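Local coordinates for protein 7,8-dihydro-6-hydroxymethylpterin pyrophosphokinase-dihydropteroate synthase (Plasmodium falciparum, PDB 6JWS) that probably catalyses two successive steps of folate biosynthesis, pyrophosphoryl transfer from ATP to 6-hydroxymethyl-7,8-dihydropterin and condensation of the product with 4-aminobenzoate to 7,8-dihydropteroate, at residues V19-T24 with D208-F213; N50-Y55 with N165-V170; I422-S427 with H688-T693. The protein carries 1 engineered substitution. One frame throughout, in Å; residues are numbered along the deposited sequence.

How the interactions relate
From the N terminus, strand 16-24 comes first and strand 46-57 follows. Strand 163-172 then returns to pair with 50-55, which closes interaction 2. Strand 208-214 pairs with 19-24 and closes interaction 1, so the whole loop of interaction 2 falls within that of interaction 1. The two share one antiparallel sheet of the kinase part. Strands 16-24 and 163-172 are neighbours in it, joined by bonds such as Leu22 N to Leu166 O. Interaction 3 opens only after interaction 1 has closed, and closes when 688-693 meets 422-427, 261 residues on. It joins helices 411-424 and 690-704 of the TIM barrel, its centre about 41 Å from that of interaction 1.

Interaction 1 (V19-T24 with D208-F213); sequences VLNLGT and DIDILF. With MG (magnesium ion), chain K; ATP (adenosine-5'-triphosphate), chain J.
Asp208 and Asp210 grip one magnesium ion from the same face of the sheet. Asp208 OD1 lies 2.4 Å from MG and Asp210 OD1 2.3 Å. ATP O3G and O1A and a water complete the ligands present. The carboxylates reach it by different torsions: CG is anti to the backbone N in Asp208 (chi1 -176°) and to the carbonyl carbon in Asp210. The metal probably offsets the crowded charge of carboxylates and phosphates. Ile211 reads the adenine with its backbone: its N donates almost straight to ATP N1 at 3.1 Å, and ATP N6 donates to its O.

Asn21 and Asp210 exchange two backbone hydrogen bonds, with Asp210 N 2.9 Å from Asn21 O. Gly23 and Asp208 form a second such pair. Val19 O accepts from both Leu212 N (2.7 Å) and Phe213 N, a classic beta bulge. A second water, off the metal, accepts from Asn21 ND2 and probably donates to Asp208 O.

On the other face, Leu20 CD2 meets Ile211 CG1, and Leu22 CD1 lies alongside Ile209 CG2. Helix 177-190 covers Ile209 and Ile211. Two aspartates flanking a single residue on an edge strand, sharing magnesium with ATP, typify the HPPK active site.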
loop_
_atom_site.group_PDB
_atom_site.type_symbol
_atom_site.label_atom_id
_atom_site.label_comp_id
_atom_site.label_asym_id
_atom_site.label_seq_id
_atom_site.Cartn_x
_atom_site.Cartn_y
_atom_site.Cartn_z
ATOM N N VAL B 19 35.977 1.545 -22.754
ATOM C CA VAL B 19 34.651 1.224 -22.261
ATOM C C VAL B 19 34.094 0.105 -23.133
ATOM O O VAL B 19 34.107 0.223 -24.352
ATOM C CB VAL B 19 33.755 2.477 -22.261
ATOM C CG1 VAL B 19 32.403 2.240 -21.605
ATOM C CG2 VAL B 19 34.449 3.660 -21.606
ATOM N N LEU B 20 33.657 -0.989 -22.497
ATOM C CA LEU B 20 33.180 -2.171 -23.196
ATOM C C LEU B 20 31.703 -2.437 -22.912
ATOM O O LEU B 20 31.184 -2.073 -21.852
ATOM C CB LEU B 20 34.004 -3.397 -22.783
ATOM C CG LEU B 20 35.524 -3.300 -22.908
ATOM C CD1 LEU B 20 36.144 -4.647 -22.566
ATOM C CD2 LEU B 20 35.948 -2.866 -24.312
ATOM N N ASN B 21 31.063 -3.110 -23.884
ATOM C CA ASN B 21 29.760 -3.733 -23.740
ATOM C C ASN B 21 29.920 -5.255 -23.795
ATOM O O ASN B 21 30.619 -5.778 -24.659
ATOM C CB ASN B 21 28.760 -3.227 -24.782
ATOM C CG ASN B 21 27.341 -3.627 -24.423
ATOM O OD1 ASN B 21 26.703 -2.987 -23.597
ATOM N ND2 ASN B 21 26.838 -4.709 -24.991
ATOM N N LEU B 22 29.275 -5.958 -22.852
ATOM C CA LEU B 22 29.258 -7.412 -22.778
ATOM C C LEU B 22 27.801 -7.858 -22.867
ATOM O O LEU B 22 26.999 -7.464 -22.031
ATOM C CB LEU B 22 29.832 -7.859 -21.425
ATOM C CG LEU B 22 31.349 -7.842 -21.213
ATOM C CD1 LEU B 22 31.994 -6.530 -21.628
ATOM C CD2 LEU B 22 31.677 -8.134 -19.756
ATOM N N GLY B 23 27.468 -8.689 -23.866
ATOM C CA GLY B 23 26.088 -9.087 -24.108
ATOM C C GLY B 23 25.965 -10.591 -24.325
ATOM O O GLY B 23 26.883 -11.217 -24.831
ATOM N N THR B 24 24.846 -11.174 -23.892
ATOM C CA THR B 24 24.535 -12.559 -24.191
ATOM C C THR B 24 23.028 -12.697 -24.349
ATOM O O THR B 24 22.287 -11.877 -23.821
ATOM C CB THR B 24 25.079 -13.522 -23.129
ATOM O OG1 THR B 24 24.603 -14.808 -23.531
ATOM C CG2 THR B 24 24.583 -13.237 -21.729
ATOM N N ASP B 208 29.111 -11.452 -26.824
ATOM C CA ASP B 208 29.415 -10.380 -27.754
ATOM C C ASP B 208 30.048 -9.260 -26.936
ATOM O O ASP B 208 29.391 -8.695 -26.073
ATOM C CB ASP B 208 28.153 -9.948 -28.520
ATOM C CG ASP B 208 28.369 -8.891 -29.600
ATOM O OD1 ASP B 208 29.512 -8.727 -30.029
ATOM O OD2 ASP B 208 27.373 -8.232 -30.020
ATOM N N ILE B 209 31.333 -8.987 -27.181
ATOM C CA ILE B 209 32.067 -7.949 -26.480
ATOM C C ILE B 209 32.451 -6.848 -27.467
ATOM O O ILE B 209 33.247 -7.085 -28.369
ATOM C CB ILE B 209 33.309 -8.538 -25.783
ATOM C CG1 ILE B 209 32.963 -9.735 -24.890
ATOM C CG2 ILE B 209 34.066 -7.449 -25.037
ATOM C CD1 ILE B 209 34.167 -10.447 -24.300
ATOM N N ASP B 210 31.915 -5.640 -27.248
ATOM C CA ASP B 210 32.072 -4.508 -28.147
ATOM C C ASP B 210 32.938 -3.471 -27.464
ATOM O O ASP B 210 32.958 -3.423 -26.243
ATOM C CB ASP B 210 30.729 -3.851 -28.462
ATOM C CG ASP B 210 29.834 -4.759 -29.278
ATOM O OD1 ASP B 210 30.378 -5.483 -30.126
ATOM O OD2 ASP B 210 28.604 -4.745 -29.053
ATOM N N ILE B 211 33.649 -2.657 -28.255
ATOM C CA ILE B 211 34.361 -1.538 -27.670
ATOM C C ILE B 211 33.519 -0.301 -27.920
ATOM O O ILE B 211 33.228 0.002 -29.066
ATOM C CB ILE B 211 35.775 -1.373 -28.253
ATOM C CG1 ILE B 211 36.567 -2.684 -28.225
ATOM C CG2 ILE B 211 36.507 -0.238 -27.545
ATOM C CD1 ILE B 211 37.964 -2.549 -28.800
ATOM N N LEU B 212 33.105 0.380 -26.852
ATOM C CA LEU B 212 32.230 1.525 -27.024
ATOM C C LEU B 212 33.084 2.780 -27.135
ATOM O O LEU B 212 32.817 3.656 -27.941
ATOM C CB LEU B 212 31.249 1.608 -25.848
ATOM C CG LEU B 212 30.309 0.411 -25.666
ATOM C CD1 LEU B 212 29.563 0.504 -24.333
ATOM C CD2 LEU B 212 29.326 0.282 -26.830
ATOM N N PHE B 213 34.093 2.888 -26.277
ATOM C CA PHE B 213 34.942 4.057 -26.300
ATOM C C PHE B 213 36.371 3.603 -26.062
ATOM O O PHE B 213 36.606 2.561 -25.458
ATOM C CB PHE B 213 34.544 5.050 -25.207
ATOM C CG PHE B 213 33.199 5.709 -25.378
ATOM C CD1 PHE B 213 32.991 6.656 -26.372
ATOM C CD2 PHE B 213 32.143 5.402 -24.522
ATOM C CE1 PHE B 213 31.753 7.278 -26.513
ATOM C CE2 PHE B 213 30.911 6.025 -24.663
ATOM C CZ PHE B 213 30.715 6.961 -25.660
HETATM MG MG MG K . 29.101 -6.832 -31.490
HETATM P PG ATP J . 28.913 -4.752 -33.816
HETATM O O1G ATP J . 27.564 -4.498 -33.170
HETATM O O2G ATP J . 29.335 -3.636 -34.758
HETATM O O3G ATP J . 29.979 -5.074 -32.788
HETATM P PB ATP J . 27.647 -7.264 -34.874
HETATM O O1B ATP J . 27.737 -7.843 -36.243
HETATM O O2B ATP J . 26.314 -6.843 -34.338
HETATM O O3B ATP J . 28.709 -6.064 -34.761
HETATM P PA ATP J . 29.767 -8.818 -33.582
HETATM O O1A ATP J . 30.297 -8.120 -32.367
HETATM O O2A ATP J . 29.790 -10.312 -33.605
HETATM O O3A ATP J . 28.268 -8.316 -33.845
HETATM O "O5'" ATP J . 30.509 -8.258 -34.891
HETATM C "C5'" ATP J . 31.482 -7.193 -34.726
HETATM C "C4'" ATP J . 31.881 -6.667 -36.080
HETATM O "O4'" ATP J . 31.845 -5.215 -36.079
HETATM C "C3'" ATP J . 33.297 -7.045 -36.528
HETATM O "O3'" ATP J . 33.293 -7.245 -37.936
HETATM C "C2'" ATP J . 34.120 -5.849 -36.042
HETATM O "O2'" ATP J . 35.285 -5.575 -36.786
HETATM C "C1'" ATP J . 33.148 -4.696 -36.253
HETATM N N9 ATP J . 33.363 -3.588 -35.321
HETATM C C8 ATP J . 33.510 -2.269 -35.662
HETATM N N7 ATP J . 33.688 -1.493 -34.618
HETATM C C5 ATP J . 33.625 -2.354 -33.530
HETATM C C6 ATP J . 33.722 -2.132 -32.143
HETATM N N6 ATP J . 33.920 -0.932 -31.613
HETATM N N1 ATP J . 33.621 -3.212 -31.325
HETATM C C2 ATP J . 33.428 -4.420 -31.875
HETATM N N3 ATP J . 33.318 -4.742 -33.164
HETATM C C4 ATP J . 33.429 -3.651 -33.950
HETATM O O HOH W 1 28.296 -6.435 -26.997
HETATM O O HOH W 2 27.128 -5.799 -30.966
#

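Interaction 2 (N50-Y55 with N165-V170); sequences NTSYLY and NLTVVV
Two neighbouring strands of the antiparallel kinase sheet pair here, and the pairing is interrupted midway. Residues 50-51 and 54-55 face 165-170 as two short ladders, with a one-residue shift of register between them.

In the first ladder, Val169 N donates to Asn50 O at 3.0 Å, from well above the carbonyl plane. Thr51 and Val168 form a non-hydrogen-bonded pair. Their side chains cross obliquely, and Thr51 CG2 meets Val168 CG1 at 3.9 Å. On the other face, Asn50 CB rests against Val169 CG2. The amide of Asn50 turns away to Tyr110 and Arg569.

Ser52 bridges the break. Its N donates to Thr167 O at 3.2 Å. Its OG sits in the crowded position between backbone N and carbonyl carbon (chi1 71°), and there takes the place of a backbone acceptor. Thr167 N donates to Ser52 OG at 3.1 Å in a nearly straight bond (168°). The same OG donates to Tyr53 O at 2.6 Å, in the carbonyl plane and on a lone pair. One hydroxyl thus ties both strands at the irregular point. Leu166 CD1 comes in beside it, against Ser52 O and OG.

The second ladder is the hydrogen-bonded pair of Tyr55 and Asn165. Tyr55 N reaches Asn165 O at 3.1 Å, and Asn165 N returns the bond to Tyr55 O.

Helix 327-336 packs on the face of Ser52, Tyr55 and Thr167, where Tyr55 OH is hydrogen-bonded to Asp335 and Arg374. Helix 30-44 covers Leu54, Leu166 and Val168. Strand 16-24 lies along the other edge of 163-172.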
loop_
_atom_site.group_PDB
_atom_site.type_symbol
_atom_site.label_atom_id
_atom_site.label_comp_id
_atom_site.label_asym_id
_atom_site.label_seq_id
_atom_site.Cartn_x
_atom_site.Cartn_y
_atom_site.Cartn_z
ATOM N N ASN B 50 35.052 0.214 -13.438
ATOM C CA ASN B 50 33.654 0.617 -13.421
ATOM C C ASN B 50 32.790 -0.470 -14.066
ATOM O O ASN B 50 33.264 -1.228 -14.901
ATOM C CB ASN B 50 33.439 2.035 -13.975
ATOM C CG ASN B 50 32.224 2.710 -13.369
ATOM O OD1 ASN B 50 31.340 2.048 -12.808
ATOM N ND2 ASN B 50 32.157 4.022 -13.480
ATOM N N THR B 51 31.536 -0.594 -13.617
ATOM C CA THR B 51 30.563 -1.496 -14.201
ATOM C C THR B 51 29.198 -0.833 -14.088
ATOM O O THR B 51 28.999 0.028 -13.237
ATOM C CB THR B 51 30.495 -2.857 -13.487
ATOM O OG1 THR B 51 30.464 -2.699 -12.063
ATOM C CG2 THR B 51 31.605 -3.819 -13.870
ATOM N N SER B 52 28.264 -1.230 -14.952
ATOM C CA SER B 52 26.879 -0.814 -14.860
ATOM C C SER B 52 26.126 -1.924 -14.133
ATOM O O SER B 52 26.724 -2.951 -13.827
ATOM C CB SER B 52 26.326 -0.628 -16.252
ATOM O OG SER B 52 26.156 -1.896 -16.899
ATOM N N TYR B 53 24.821 -1.726 -13.881
ATOM C CA TYR B 53 23.964 -2.853 -13.575
ATOM C C TYR B 53 23.956 -3.830 -14.751
ATOM O O TYR B 53 24.341 -3.517 -15.870
ATOM C CB TYR B 53 22.559 -2.398 -13.151
ATOM C CG TYR B 53 22.557 -1.755 -11.787
ATOM C CD1 TYR B 53 22.607 -2.532 -10.632
ATOM C CD2 TYR B 53 22.591 -0.368 -11.649
ATOM C CE1 TYR B 53 22.669 -1.939 -9.379
ATOM C CE2 TYR B 53 22.664 0.239 -10.405
ATOM C CZ TYR B 53 22.700 -0.554 -9.262
ATOM O OH TYR B 53 22.820 0.028 -8.021
ATOM N N LEU B 54 23.460 -5.024 -14.474
ATOM C CA LEU B 54 23.050 -5.975 -15.482
ATOM C C LEU B 54 21.633 -5.600 -15.905
ATOM O O LEU B 54 20.856 -5.142 -15.072
ATOM C CB LEU B 54 23.034 -7.328 -14.775
ATOM C CG LEU B 54 23.765 -8.434 -15.504
ATOM C CD1 LEU B 54 24.097 -9.576 -14.545
ATOM C CD2 LEU B 54 22.891 -8.927 -16.656
ATOM N N TYR B 55 21.297 -5.822 -17.186
ATOM C CA TYR B 55 19.976 -5.464 -17.688
ATOM C C TYR B 55 19.425 -6.541 -18.610
ATOM O O TYR B 55 20.145 -7.091 -19.431
ATOM C CB TYR B 55 20.008 -4.134 -18.434
ATOM C CG TYR B 55 20.252 -2.939 -17.550
ATOM C CD1 TYR B 55 19.200 -2.295 -16.907
ATOM C CD2 TYR B 55 21.539 -2.469 -17.334
ATOM C CE1 TYR B 55 19.428 -1.191 -16.099
ATOM C CE2 TYR B 55 21.778 -1.364 -16.544
ATOM C CZ TYR B 55 20.720 -0.729 -15.920
ATOM O OH TYR B 55 20.972 0.350 -15.119
ATOM N N ASN B 165 22.949 -7.588 -20.707
ATOM C CA ASN B 165 23.897 -6.562 -21.086
ATOM C C ASN B 165 24.560 -5.984 -19.845
ATOM O O ASN B 165 23.908 -5.769 -18.834
ATOM C CB ASN B 165 23.152 -5.398 -21.742
ATOM C CG ASN B 165 23.775 -4.977 -23.048
ATOM O OD1 ASN B 165 23.770 -5.747 -24.014
ATOM N ND2 ASN B 165 24.299 -3.758 -23.086
ATOM N N LEU B 166 25.822 -5.605 -19.996
ATOM C CA LEU B 166 26.568 -4.963 -18.936
ATOM C C LEU B 166 27.705 -4.188 -19.588
ATOM O O LEU B 166 28.338 -4.714 -20.495
ATOM C CB LEU B 166 27.087 -6.089 -18.027
ATOM C CG LEU B 166 28.250 -5.740 -17.110
ATOM C CD1 LEU B 166 27.749 -4.845 -16.002
ATOM C CD2 LEU B 166 28.828 -7.005 -16.516
ATOM N N THR B 167 27.955 -2.960 -19.128
ATOM C CA THR B 167 29.155 -2.233 -19.519
ATOM C C THR B 167 30.221 -2.306 -18.421
ATOM O O THR B 167 29.910 -2.613 -17.266
ATOM C CB THR B 167 28.841 -0.805 -19.993
ATOM O OG1 THR B 167 28.202 -0.042 -18.962
ATOM C CG2 THR B 167 28.070 -0.762 -21.307
ATOM N N VAL B 168 31.484 -2.060 -18.820
ATOM C CA VAL B 168 32.642 -2.019 -17.942
ATOM C C VAL B 168 33.596 -0.941 -18.449
ATOM O O VAL B 168 33.713 -0.737 -19.653
ATOM C CB VAL B 168 33.373 -3.374 -17.794
ATOM C CG1 VAL B 168 32.426 -4.549 -17.661
ATOM C CG2 VAL B 168 34.386 -3.624 -18.897
ATOM N N VAL B 169 34.249 -0.237 -17.515
ATOM C CA VAL B 169 35.390 0.598 -17.851
ATOM C C VAL B 169 36.662 -0.153 -17.454
ATOM O O VAL B 169 36.755 -0.696 -16.346
ATOM C CB VAL B 169 35.309 1.979 -17.175
ATOM C CG1 VAL B 169 36.533 2.825 -17.480
ATOM C CG2 VAL B 169 34.026 2.741 -17.512
ATOM N N VAL B 170 37.625 -0.199 -18.387
ATOM C CA VAL B 170 38.900 -0.885 -18.228
ATOM C C VAL B 170 40.035 0.133 -18.340
ATOM O O VAL B 170 40.080 0.946 -19.268
ATOM C CB VAL B 170 39.050 -2.026 -19.257
ATOM C CG1 VAL B 170 40.306 -2.843 -19.022
ATOM C CG2 VAL B 170 37.860 -2.964 -19.213
#

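Interaction 3 (I422-S427 with H688-T693); sequences INEGAS and HDVLET. With MG (magnesium ion), chain O.
Glu424 reaches across the start of helix 690-704 from the end of helix 411-424. Its CG is anti to the carbonyl carbon (chi1 -82°), and the chain runs extended beyond it. This lays the side chain at about a right angle to that of Leu691: Glu424 CD lies 3.6 Å from Leu691 CB, with Glu424 CG beside it. Val690 is crossed obliquely instead. Val690 CG1, anti to its backbone N, turns to Glu424 CB at 3.7 Å and to Ala426, 3.5 Å from its N and 3.8 Å from its CB. Gly425, with positive phi (113°), ends helix 411-424 in a Schellman motif, so the chain leaves the helix and places Ala426 against the same valine.

Glu424 OE1 accepts a weak, bent hydrogen bond (127°) from Leu691 N at 3.3 Å. A water donates to Glu424 OE1 at 2.5 Å and accepts from Val690 N. The N-cap residue Asp689 makes no side-chain capping bond; its OD1 binds magnesium with Glu692 OE2 and Met648 O. Leu691 also packs on Leu661 of the second subunit.

Glu424 thus brings negative charge to the N-terminal end of helix 690-704, in the TIM-barrel synthase domain, which may help to stabilise it. Arg417 of its own helix adds a long, weak ion pair. Glu692 OE1, 5.0 Å from Glu424 OE1, may work against this.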
loop_
_atom_site.group_PDB
_atom_site.type_symbol
_atom_site.label_atom_id
_atom_site.label_comp_id
_atom_site.label_asym_id
_atom_site.label_seq_id
_atom_site.Cartn_x
_atom_site.Cartn_y
_atom_site.Cartn_z
ATOM N N ILE B 422 14.694 -22.231 6.412
ATOM C CA ILE B 422 14.558 -22.592 5.008
ATOM C C ILE B 422 13.130 -23.099 4.756
ATOM O O ILE B 422 12.454 -22.627 3.844
ATOM C CB ILE B 422 15.623 -23.630 4.607
ATOM C CG1 ILE B 422 17.040 -23.078 4.773
ATOM C CG2 ILE B 422 15.392 -24.133 3.194
ATOM C CD1 ILE B 422 18.103 -24.162 4.757
ATOM N N ASN B 423 12.670 -24.031 5.604
ATOM C CA ASN B 423 11.338 -24.603 5.493
ATOM C C ASN B 423 10.268 -23.533 5.720
ATOM O O ASN B 423 9.167 -23.647 5.197
ATOM C CB ASN B 423 11.165 -25.837 6.386
ATOM C CG ASN B 423 12.025 -27.010 5.945
ATOM O OD1 ASN B 423 12.271 -27.207 4.749
ATOM N ND2 ASN B 423 12.494 -27.794 6.907
ATOM N N GLU B 424 10.599 -22.482 6.480
ATOM C CA GLU B 424 9.625 -21.441 6.757
ATOM C C GLU B 424 9.538 -20.436 5.603
ATOM O O GLU B 424 8.605 -19.635 5.567
ATOM C CB GLU B 424 9.864 -20.803 8.127
ATOM C CG GLU B 424 9.288 -21.580 9.308
ATOM C CD GLU B 424 9.723 -20.996 10.655
ATOM O OE1 GLU B 424 10.336 -19.905 10.664
ATOM O OE2 GLU B 424 9.436 -21.611 11.709
ATOM N N GLY B 425 10.490 -20.491 4.666
ATOM C CA GLY B 425 10.431 -19.733 3.421
ATOM C C GLY B 425 11.504 -18.639 3.281
ATOM O O GLY B 425 11.397 -17.777 2.411
ATOM N N ALA B 426 12.542 -18.653 4.122
ATOM C CA ALA B 426 13.668 -17.748 3.930
ATOM C C ALA B 426 14.436 -18.097 2.653
ATOM O O ALA B 426 14.741 -19.258 2.402
ATOM C CB ALA B 426 14.571 -17.826 5.131
ATOM N N SER B 427 14.796 -17.073 1.869
ATOM C CA SER B 427 15.626 -17.236 0.685
ATOM C C SER B 427 17.111 -17.113 1.052
ATOM O O SER B 427 17.996 -17.589 0.326
ATOM C CB SER B 427 15.283 -16.162 -0.340
ATOM O OG SER B 427 13.901 -16.154 -0.610
ATOM N N HIS B 688 13.770 -12.079 12.227
ATOM C CA HIS B 688 13.824 -13.240 13.109
ATOM C C HIS B 688 12.640 -14.183 12.868
ATOM O O HIS B 688 12.736 -15.378 13.127
ATOM C CB HIS B 688 13.767 -12.824 14.581
ATOM C CG HIS B 688 14.886 -11.944 15.014
ATOM N ND1 HIS B 688 14.813 -10.560 14.909
ATOM C CD2 HIS B 688 16.085 -12.234 15.574
ATOM C CE1 HIS B 688 15.922 -10.032 15.395
ATOM N NE2 HIS B 688 16.721 -11.036 15.798
ATOM N N ASP B 689 11.503 -13.638 12.423
ATOM C CA ASP B 689 10.238 -14.361 12.422
ATOM C C ASP B 689 9.878 -14.704 10.974
ATOM O O ASP B 689 9.134 -13.981 10.323
ATOM C CB ASP B 689 9.193 -13.577 13.220
ATOM C CG ASP B 689 9.602 -13.290 14.668
ATOM O OD1 ASP B 689 9.464 -14.206 15.508
ATOM O OD2 ASP B 689 10.056 -12.142 14.970
ATOM N N VAL B 690 10.435 -15.816 10.477
ATOM C CA VAL B 690 10.414 -16.136 9.062
ATOM C C VAL B 690 9.010 -16.615 8.664
ATOM O O VAL B 690 8.481 -16.164 7.646
ATOM C CB VAL B 690 11.503 -17.163 8.685
ATOM C CG1 VAL B 690 11.381 -17.591 7.228
ATOM C CG2 VAL B 690 12.914 -16.659 8.960
ATOM N N LEU B 691 8.412 -17.514 9.473
ATOM C CA LEU B 691 7.113 -18.083 9.146
ATOM C C LEU B 691 6.078 -16.964 9.115
ATOM O O LEU B 691 5.232 -16.921 8.231
ATOM C CB LEU B 691 6.728 -19.148 10.181
ATOM C CG LEU B 691 5.298 -19.678 10.044
ATOM C CD1 LEU B 691 5.215 -21.155 10.455
ATOM C CD2 LEU B 691 4.300 -18.816 10.847
ATOM N N GLU B 692 6.145 -16.074 10.106
ATOM C CA GLU B 692 5.188 -14.987 10.209
ATOM C C GLU B 692 5.301 -14.072 8.983
ATOM O O GLU B 692 4.304 -13.720 8.363
ATOM C CB GLU B 692 5.445 -14.228 11.510
ATOM C CG GLU B 692 5.251 -15.067 12.767
ATOM C CD GLU B 692 6.486 -15.781 13.309
ATOM O OE1 GLU B 692 7.221 -16.420 12.521
ATOM O OE2 GLU B 692 6.727 -15.678 14.534
ATOM N N THR B 693 6.536 -13.698 8.621
ATOM C CA THR B 693 6.799 -12.755 7.544
ATOM C C THR B 693 6.359 -13.351 6.204
ATOM O O THR B 693 5.729 -12.676 5.387
ATOM C CB THR B 693 8.281 -12.339 7.555
ATOM O OG1 THR B 693 8.568 -11.812 8.856
ATOM C CG2 THR B 693 8.614 -11.310 6.497
HETATM MG MG MG O . 8.364 -16.186 15.893
HETATM O O HOH W 3 11.117 -18.154 12.256
HETATM O O HOH W 4 6.970 -18.042 16.497
HETATM O O HOH W 5 8.835 -17.279 14.076
#